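Local coordinates for cellulosome protein dockerin type I (Clostridium thermocellum, PDB 2WZ8) that probably binds carbohydrate as a family 35 carbohydrate-binding module of a cellulosomal protein, with a calcium ion built into its beta-sandwich fold, at residues T7-T19 / S136-A148. Numbering follows the deposited sequence. Where two conformers were deposited one is given.
With CA (calcium ion), chain B.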
ATOM      1  N   THR A   7      -7.348 -14.827  -6.727  1.00 37.14           N
ATOM      2  CA  THR A   7      -6.438 -14.484  -5.579  1.00 36.56           C
ATOM      3  C   THR A   7      -5.497 -15.606  -5.219  1.00 35.45           C
ATOM      4  O   THR A   7      -5.907 -16.741  -4.934  1.00 35.39           O
ATOM      5  CB  THR A   7      -7.217 -14.112  -4.315  1.00 37.08           C
ATOM      6  OG1 THR A   7      -7.517 -12.716  -4.346  1.00 39.29           O
ATOM      7  CG2 THR A   7      -6.383 -14.428  -3.047  1.00 38.63           C
ATOM      8  N   ILE A   8      -4.222 -15.259  -5.195  1.00 33.31           N
ATOM      9  CA  ILE A   8      -3.211 -16.241  -4.849  1.00 32.13           C
ATOM     10  C   ILE A   8      -2.647 -16.023  -3.457  1.00 30.34           C
ATOM     11  O   ILE A   8      -2.261 -16.982  -2.786  1.00 31.39           O
ATOM     12  CB  ILE A   8      -2.157 -16.443  -5.965  1.00 33.10           C
ATOM     13  CG1 ILE A   8      -0.747 -16.177  -5.505  1.00 34.30           C
ATOM     14  CG2 ILE A   8      -2.533 -15.713  -7.261  1.00 32.59           C
ATOM     15  CD1 ILE A   8       0.187 -16.646  -6.526  1.00 35.66           C
ATOM     16  N   ASN A   9      -2.718 -14.783  -2.979  1.00 27.21           N
ATOM     17  CA  ASN A   9      -2.361 -14.465  -1.562  1.00 24.82           C
ATOM     18  C   ASN A   9      -2.935 -13.071  -1.118  1.00 22.46           C
ATOM     19  O   ASN A   9      -3.041 -12.148  -1.911  1.00 20.33           O
ATOM     20  CB  ASN A   9      -0.821 -14.562  -1.373  1.00 25.68           C
ATOM     21  CG  ASN A   9      -0.305 -16.022  -1.175  1.00 27.07           C
ATOM     22  OD1 ASN A   9      -0.809 -16.730  -0.318  1.00 30.06           O
ATOM     23  ND2 ASN A   9       0.725 -16.445  -1.946  1.00 28.26           N
ATOM     24  N   VAL A  10      -3.365 -12.958   0.133  1.00 19.69           N
ATOM     25  CA  VAL A  10      -3.724 -11.672   0.789  1.00 18.53           C
ATOM     26  C   VAL A  10      -2.754 -11.363   1.904  1.00 15.31           C
ATOM     27  O   VAL A  10      -2.370 -12.243   2.665  1.00 15.19           O
ATOM     28  CB  VAL A  10      -5.141 -11.706   1.360  1.00 19.67           C
ATOM     29  CG1 VAL A  10      -5.486 -10.432   2.093  1.00 22.01           C
ATOM     30  CG2 VAL A  10      -6.155 -12.045   0.211  1.00 22.33           C
ATOM     31  N   TYR A  11      -2.354 -10.096   1.978  1.00 11.91           N
ATOM     32  CA  TYR A  11      -1.412  -9.603   2.981  1.00 10.93           C
ATOM     33  C   TYR A  11      -1.947  -8.331   3.633  1.00 10.58           C
ATOM     34  O   TYR A  11      -2.174  -7.305   2.982  1.00 10.82           O
ATOM     35  CB  TYR A  11      -0.044  -9.301   2.356  1.00 11.35           C
ATOM     36  CG  TYR A  11       0.510 -10.469   1.565  1.00 12.38           C
ATOM     37  CD1 TYR A  11       1.297 -11.424   2.179  1.00 14.91           C
ATOM     38  CD2 TYR A  11       0.184 -10.651   0.231  1.00 13.80           C
ATOM     39  CE1 TYR A  11       1.795 -12.525   1.462  1.00 16.36           C
ATOM     40  CE2 TYR A  11       0.666 -11.760  -0.487  1.00 14.71           C
ATOM     41  CZ  TYR A  11       1.485 -12.667   0.132  1.00 14.37           C
ATOM     42  OH  TYR A  11       1.946 -13.765  -0.583  1.00 17.37           O
ATOM     43  N   GLU A  12      -2.111  -8.417   4.946  1.00 10.05           N
ATOM     44  CA  GLU A  12      -2.525  -7.248   5.719  1.00  9.79           C
ATOM     45  C   GLU A  12      -1.380  -6.262   5.796  1.00  9.46           C
ATOM     46  O   GLU A  12      -0.224  -6.649   5.990  1.00 10.27           O
ATOM     47  CB  GLU A  12      -2.964  -7.646   7.121  1.00 10.27           C
ATOM     48  CG  GLU A  12      -4.226  -8.469   7.132  1.00 11.37           C
ATOM     49  CD  GLU A  12      -5.529  -7.717   6.779  1.00 12.63           C
ATOM     50  OE1 GLU A  12      -5.522  -6.464   6.662  1.00 11.99           O
ATOM     51  OE2 GLU A  12      -6.577  -8.431   6.624  1.00 16.38           O
ATOM     52  N   ALA A  13      -1.687  -4.974   5.699  1.00  9.51           N
ATOM     53  CA  ALA A  13      -0.648  -3.956   5.809  1.00  9.26           C
ATOM     54  C   ALA A  13       0.084  -4.051   7.175  1.00  9.01           C
ATOM     55  O   ALA A  13       1.289  -3.865   7.297  1.00 11.02           O
ATOM     56  CB  ALA A  13      -1.267  -2.584   5.623  1.00  9.49           C
ATOM     57  N   GLU A  14      -0.696  -4.334   8.208  1.00  9.25           N
ATOM     58  CA  GLU A  14      -0.225  -4.415   9.595  1.00 10.66           C
ATOM     59  C   GLU A  14       0.441  -5.739   9.959  1.00 11.42           C
ATOM     60  O   GLU A  14       0.860  -5.940  11.089  1.00 13.12           O
ATOM     61  CB  GLU A  14      -1.382  -4.188  10.567  1.00 11.02           C
ATOM     62  CG  GLU A  14      -2.488  -5.272  10.512  1.00 12.37           C
ATOM     63  CD  GLU A  14      -3.615  -5.019   9.511  1.00 11.50           C
ATOM     64  OE1 GLU A  14      -3.420  -4.238   8.533  1.00 11.05           O
ATOM     65  OE2 GLU A  14      -4.705  -5.595   9.684  1.00 12.10           O
ATOM     66  N   ASP A  15       0.511  -6.649   8.997  1.00 11.12           N
ATOM     67  CA  ASP A  15       1.158  -7.955   9.234  1.00 12.76           C
ATOM     68  C   ASP A  15       2.508  -7.720   9.913  1.00 12.40           C
ATOM     69  O   ASP A  15       3.291  -6.887   9.462  1.00 12.44           O
ATOM     70  CB  ASP A  15       1.367  -8.665   7.895  1.00 12.64           C
ATOM     71  CG  ASP A  15       1.888 -10.087   8.007  1.00 14.51           C
ATOM     72  OD1 ASP A  15       2.675 -10.399   8.887  1.00 18.98           O
ATOM     73  OD2 ASP A  15       1.541 -10.874   7.125  1.00 18.94           O
ATOM     74  N   PRO A  16       2.809  -8.460  10.992  1.00 13.42           N
ATOM     75  CA  PRO A  16       4.058  -8.157  11.717  1.00 13.55           C
ATOM     76  C   PRO A  16       5.328  -8.558  10.970  1.00 13.09           C
ATOM     77  O   PRO A  16       6.436  -8.181  11.353  1.00 13.45           O
ATOM     78  CB  PRO A  16       3.873  -8.921  13.031  1.00 14.41           C
ATOM     79  CG  PRO A  16       3.006 -10.016  12.682  1.00 14.47           C
ATOM     80  CD  PRO A  16       1.991  -9.426  11.744  1.00 14.88           C
ATOM     81  N   ALA A  17       5.158  -9.260   9.856  1.00 12.36           N
ATOM     82  CA  ALA A  17       6.287  -9.577   8.966  1.00 12.60           C
ATOM     83  C   ALA A  17       6.772  -8.373   8.167  1.00 12.70           C
ATOM     84  O   ALA A  17       7.878  -8.347   7.667  1.00 14.71           O
ATOM     85  CB  ALA A  17       5.902 -10.687   8.002  1.00 13.95           C
ATOM     86  N   ASN A  18       5.917  -7.360   8.061  1.00 12.19           N
ATOM     87  CA  ASN A  18       6.207  -6.195   7.231  1.00 11.39           C
ATOM     88  C   ASN A  18       7.167  -5.251   7.927  1.00 12.48           C
ATOM     89  O   ASN A  18       7.311  -5.295   9.145  1.00 14.50           O
ATOM     90  CB  ASN A  18       4.905  -5.467   6.832  1.00 11.30           C
ATOM     91  CG  ASN A  18       4.005  -6.308   5.961  1.00 10.36           C
ATOM     92  OD1 ASN A  18       4.458  -7.257   5.290  1.00 12.44           O
ATOM     93  ND2 ASN A  18       2.730  -5.910   5.872  1.00 11.36           N
ATOM     94  N   THR A  19       7.813  -4.387   7.149  1.00 11.92           N
ATOM     95  CA  THR A  19       8.690  -3.345   7.671  1.00 13.28           C
ATOM     96  C   THR A  19       8.034  -1.988   7.532  1.00 11.85           C
ATOM     97  O   THR A  19       7.580  -1.617   6.453  1.00 12.62           O
ATOM     98  CB  THR A  19      10.046  -3.292   6.934  1.00 14.04           C
ATOM     99  OG1 THR A  19      10.627  -4.591   6.904  1.00 18.21           O
ATOM    100  CG2 THR A  19      10.994  -2.338   7.612  1.00 15.47           C
ATOM    101  N   SER A 136       3.341  15.494   1.400  1.00 20.81           N
ATOM    102  CA  SER A 136       2.504  14.649   0.527  0.50 19.56           C
ATOM    103  C   SER A 136       2.430  13.238   1.083  1.00 17.72           C
ATOM    104  O   SER A 136       3.456  12.624   1.395  1.00 17.47           O
ATOM    105  CB  SER A 136       3.084  14.617  -0.891  0.50 19.68           C
ATOM    106  OG  SER A 136       2.143  14.206  -1.866  0.50 19.89           O
ATOM    107  N   TYR A 137       1.210  12.722   1.196  1.00 16.47           N
ATOM    108  CA  TYR A 137       0.983  11.401   1.790  1.00 13.90           C
ATOM    109  C   TYR A 137       0.311  10.441   0.827  1.00 13.73           C
ATOM    110  O   TYR A 137      -0.562  10.812   0.019  1.00 14.01           O
ATOM    111  CB  TYR A 137       0.127  11.483   3.060  1.00 14.57           C
ATOM    112  CG  TYR A 137       0.822  12.207   4.194  1.00 15.18           C
ATOM    113  CD1 TYR A 137       1.652  11.520   5.075  1.00 16.11           C
ATOM    114  CD2 TYR A 137       0.692  13.573   4.342  1.00 17.72           C
ATOM    115  CE1 TYR A 137       2.299  12.183   6.088  1.00 17.20           C
ATOM    116  CE2 TYR A 137       1.339  14.247   5.365  1.00 18.64           C
ATOM    117  CZ  TYR A 137       2.152  13.537   6.215  1.00 17.90           C
ATOM    118  OH  TYR A 137       2.772  14.205   7.240  1.00 21.44           O
ATOM    119  N   ALA A 138       0.728   9.194   0.944  1.00 13.09           N
ATOM    120  CA  ALA A 138      -0.009   8.059   0.364  1.00 11.98           C
ATOM    121  C   ALA A 138      -1.340   7.847   1.080  1.00 11.20           C
ATOM    122  O   ALA A 138      -1.520   8.313   2.191  1.00 11.59           O
ATOM    123  CB  ALA A 138       0.827   6.762   0.456  1.00 12.35           C
ATOM    124  N   PRO A 139      -2.282   7.165   0.436  1.00 11.35           N
ATOM    125  CA  PRO A 139      -3.445   6.746   1.208  1.00 10.41           C
ATOM    126  C   PRO A 139      -3.024   5.850   2.374  1.00 10.80           C
ATOM    127  O   PRO A 139      -1.935   5.253   2.375  1.00 11.49           O
ATOM    128  CB  PRO A 139      -4.251   5.922   0.214  1.00 10.92           C
ATOM    129  CG  PRO A 139      -3.256   5.409  -0.735  1.00 12.99           C
ATOM    130  CD  PRO A 139      -2.220   6.475  -0.863  1.00 11.34           C
ATOM    131  N   ASN A 140      -3.939   5.729   3.326  1.00 10.03           N
ATOM    132  CA  ASN A 140      -3.814   4.701   4.372  1.00  9.75           C
ATOM    133  C   ASN A 140      -4.058   3.334   3.718  1.00  9.50           C
ATOM    134  O   ASN A 140      -4.999   3.171   2.950  1.00 10.74           O
ATOM    135  CB  ASN A 140      -4.807   4.949   5.499  1.00  9.99           C
ATOM    136  CG  ASN A 140      -4.522   6.198   6.274  1.00 10.66           C
ATOM    137  OD1 ASN A 140      -3.449   6.788   6.138  1.00 11.88           O
ATOM    138  ND2 ASN A 140      -5.461   6.593   7.105  1.00 13.27           N
ATOM    139  N   ILE A 141      -3.208   2.368   4.021  1.00  9.21           N
ATOM    140  CA  ILE A 141      -3.265   1.048   3.392  1.00  9.18           C
ATOM    141  C   ILE A 141      -3.759   0.022   4.390  1.00  8.32           C
ATOM    142  O   ILE A 141      -3.222  -0.106   5.486  1.00  9.57           O
ATOM    143  CB  ILE A 141      -1.936   0.626   2.780  1.00  9.38           C
ATOM    144  CG1 ILE A 141      -1.389   1.721   1.845  1.00 12.35           C
ATOM    145  CG2 ILE A 141      -2.041  -0.756   2.093  1.00 10.41           C
ATOM    146  CD1 ILE A 141      -2.113   1.923   0.617  1.00 16.47           C
ATOM    147  N   ASP A 142      -4.826  -0.670   4.006  1.00  9.20           N
ATOM    148  CA  ASP A 142      -5.456  -1.715   4.839  1.00  8.93           C
ATOM    149  C   ASP A 142      -4.827  -3.103   4.614  1.00  8.89           C
ATOM    150  O   ASP A 142      -4.421  -3.821   5.546  1.00 10.08           O
ATOM    151  CB  ASP A 142      -6.959  -1.714   4.563  1.00  9.61           C
ATOM    152  CG  ASP A 142      -7.742  -2.684   5.417  1.00  9.52           C
ATOM    153  OD1 ASP A 142      -7.169  -3.290   6.356  1.00 10.60           O
ATOM    154  OD2 ASP A 142      -8.973  -2.762   5.189  1.00 10.96           O
ATOM    155  N   LYS A 143      -4.784  -3.478   3.352  1.00  8.97           N
ATOM    156  CA  LYS A 143      -4.263  -4.773   2.894  1.00  9.46           C
ATOM    157  C   LYS A 143      -4.049  -4.721   1.386  1.00 10.20           C
ATOM    158  O   LYS A 143      -4.500  -3.807   0.720  1.00  9.77           O
ATOM    159  CB  LYS A 143      -5.216  -5.930   3.248  1.00 10.44           C
ATOM    160  CG  LYS A 143      -6.570  -5.818   2.657  1.00 10.82           C
ATOM    161  CD  LYS A 143      -7.365  -7.111   2.800  1.00 12.14           C
ATOM    162  CE  LYS A 143      -8.802  -6.972   2.378  1.00 14.30           C
ATOM    163  NZ  LYS A 143      -9.577  -8.266   2.381  1.00 19.73           N
ATOM    164  N   ILE A 144      -3.338  -5.721   0.888  1.00  9.83           N
ATOM    165  CA  ILE A 144      -3.220  -6.003  -0.541  1.00 10.00           C
ATOM    166  C   ILE A 144      -3.554  -7.460  -0.823  1.00 10.40           C
ATOM    167  O   ILE A 144      -3.483  -8.320   0.054  1.00 12.09           O
ATOM    168  CB  ILE A 144      -1.812  -5.635  -1.092  1.00 10.91           C
ATOM    169  CG1 ILE A 144      -0.730  -6.586  -0.595  1.00 10.43           C
ATOM    170  CG2 ILE A 144      -1.434  -4.146  -0.828  1.00 11.78           C
ATOM    171  CD1 ILE A 144       0.622  -6.341  -1.217  1.00 13.00           C
ATOM    172  N   ALA A 145      -3.955  -7.709  -2.061  1.00 10.60           N
ATOM    173  CA  ALA A 145      -4.147  -9.047  -2.565  1.00 12.30           C
ATOM    174  C   ALA A 145      -3.485  -9.193  -3.898  1.00 12.67           C
ATOM    175  O   ALA A 145      -3.478  -8.250  -4.684  1.00 14.09           O
ATOM    176  CB  ALA A 145      -5.643  -9.370  -2.666  1.00 13.89           C
ATOM    177  N   ILE A 146      -2.920 -10.359  -4.139  1.00 13.18           N
ATOM    178  CA  ILE A 146      -2.251 -10.625  -5.406  1.00 14.86           C
ATOM    179  C   ILE A 146      -3.057 -11.657  -6.158  1.00 15.68           C
ATOM    180  O   ILE A 146      -3.347 -12.735  -5.631  1.00 17.33           O
ATOM    181  CB  ILE A 146      -0.823 -11.177  -5.178  1.00 15.09           C
ATOM    182  CG1 ILE A 146       0.013 -10.178  -4.379  1.00 15.84           C
ATOM    183  CG2 ILE A 146      -0.118 -11.531  -6.504  1.00 18.22           C
ATOM    184  CD1 ILE A 146       0.338  -8.893  -5.115  1.00 17.43           C
ATOM    185  N   ALA A 147      -3.435 -11.307  -7.375  1.00 17.51           N
ATOM    186  CA  ALA A 147      -4.183 -12.199  -8.266  1.00 20.05           C
ATOM    187  C   ALA A 147      -3.425 -12.429  -9.581  1.00 21.25           C
ATOM    188  O   ALA A 147      -2.870 -11.489 -10.172  1.00 20.60           O
ATOM    189  CB  ALA A 147      -5.514 -11.550  -8.500  1.00 21.02           C
ATOM    190  N   ALA A 148      -3.362 -13.700  -9.997  1.00 24.82           N
ATOM    191  CA  ALA A 148      -2.660 -14.112 -11.245  1.00 26.50           C
ATOM    192  C   ALA A 148      -3.387 -13.673 -12.490  1.00 28.41           C
ATOM    193  O   ALA A 148      -2.742 -13.578 -13.546  1.00 29.94           O
ATOM    194  CB  ALA A 148      -2.380 -15.685 -11.313  1.00 27.45           C
TER
HETATM  195 CA    CA B1149      -5.724  -4.415   7.661  1.00 10.14          CA
HETATM  196  O   HOH W   1      -5.546 -15.252  -8.765  1.00 44.40           O
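Y11 and I144 exchange two backbone hydrogen bonds, N to O and O to N, each 2.9 Å, at the centre of an antiparallel pairing of strands 9-12 and 140-147. I146 N gives a further bond to N9 O, and at the other end A13 N reaches D142 O at 3.0 Å; this oxygen also binds the calcium ion, so it serves both the pairing and the metal. I146 O takes a short, straight bond from I8 N (2.7 Å, 173°) and a weak one from N9 N, so that I8 and N9 together face I146 in a classic beta bulge. Beyond it a water accepts from T7 N and A148 N, linking the first and last modelled residues.

Apolar contacts line both faces. The Y11 ring, with CG anti to the carbonyl carbon (chi1 -53°), brings its CE2 edge to I146 CG1 at 4.3 Å, while Y11 CB lies on I144 CG1; strand 49-56 packs on this side through F51 and V54. On the opposite face V10 CG2 meets A145 CB at 4.0 Å, and V10 CG1 touches CD of the extended K143 chain.

Calcium joins the segments where the pairing ends. E12 OE1 lies 2.3 Å from the calcium ion and D142 OD1 2.2 Å from it, with E14 chelating through both carboxylate oxygens and D142 adding its backbone O. D142 CG is anti to the backbone N (chi1 -176°), which lets both donors grip one ion. The backbone oxygens of S33 and Q36 complete this protein site, beside the edge of a jelly-roll-like beta-sandwich, as in family 6 and 35 carbohydrate-binding modules.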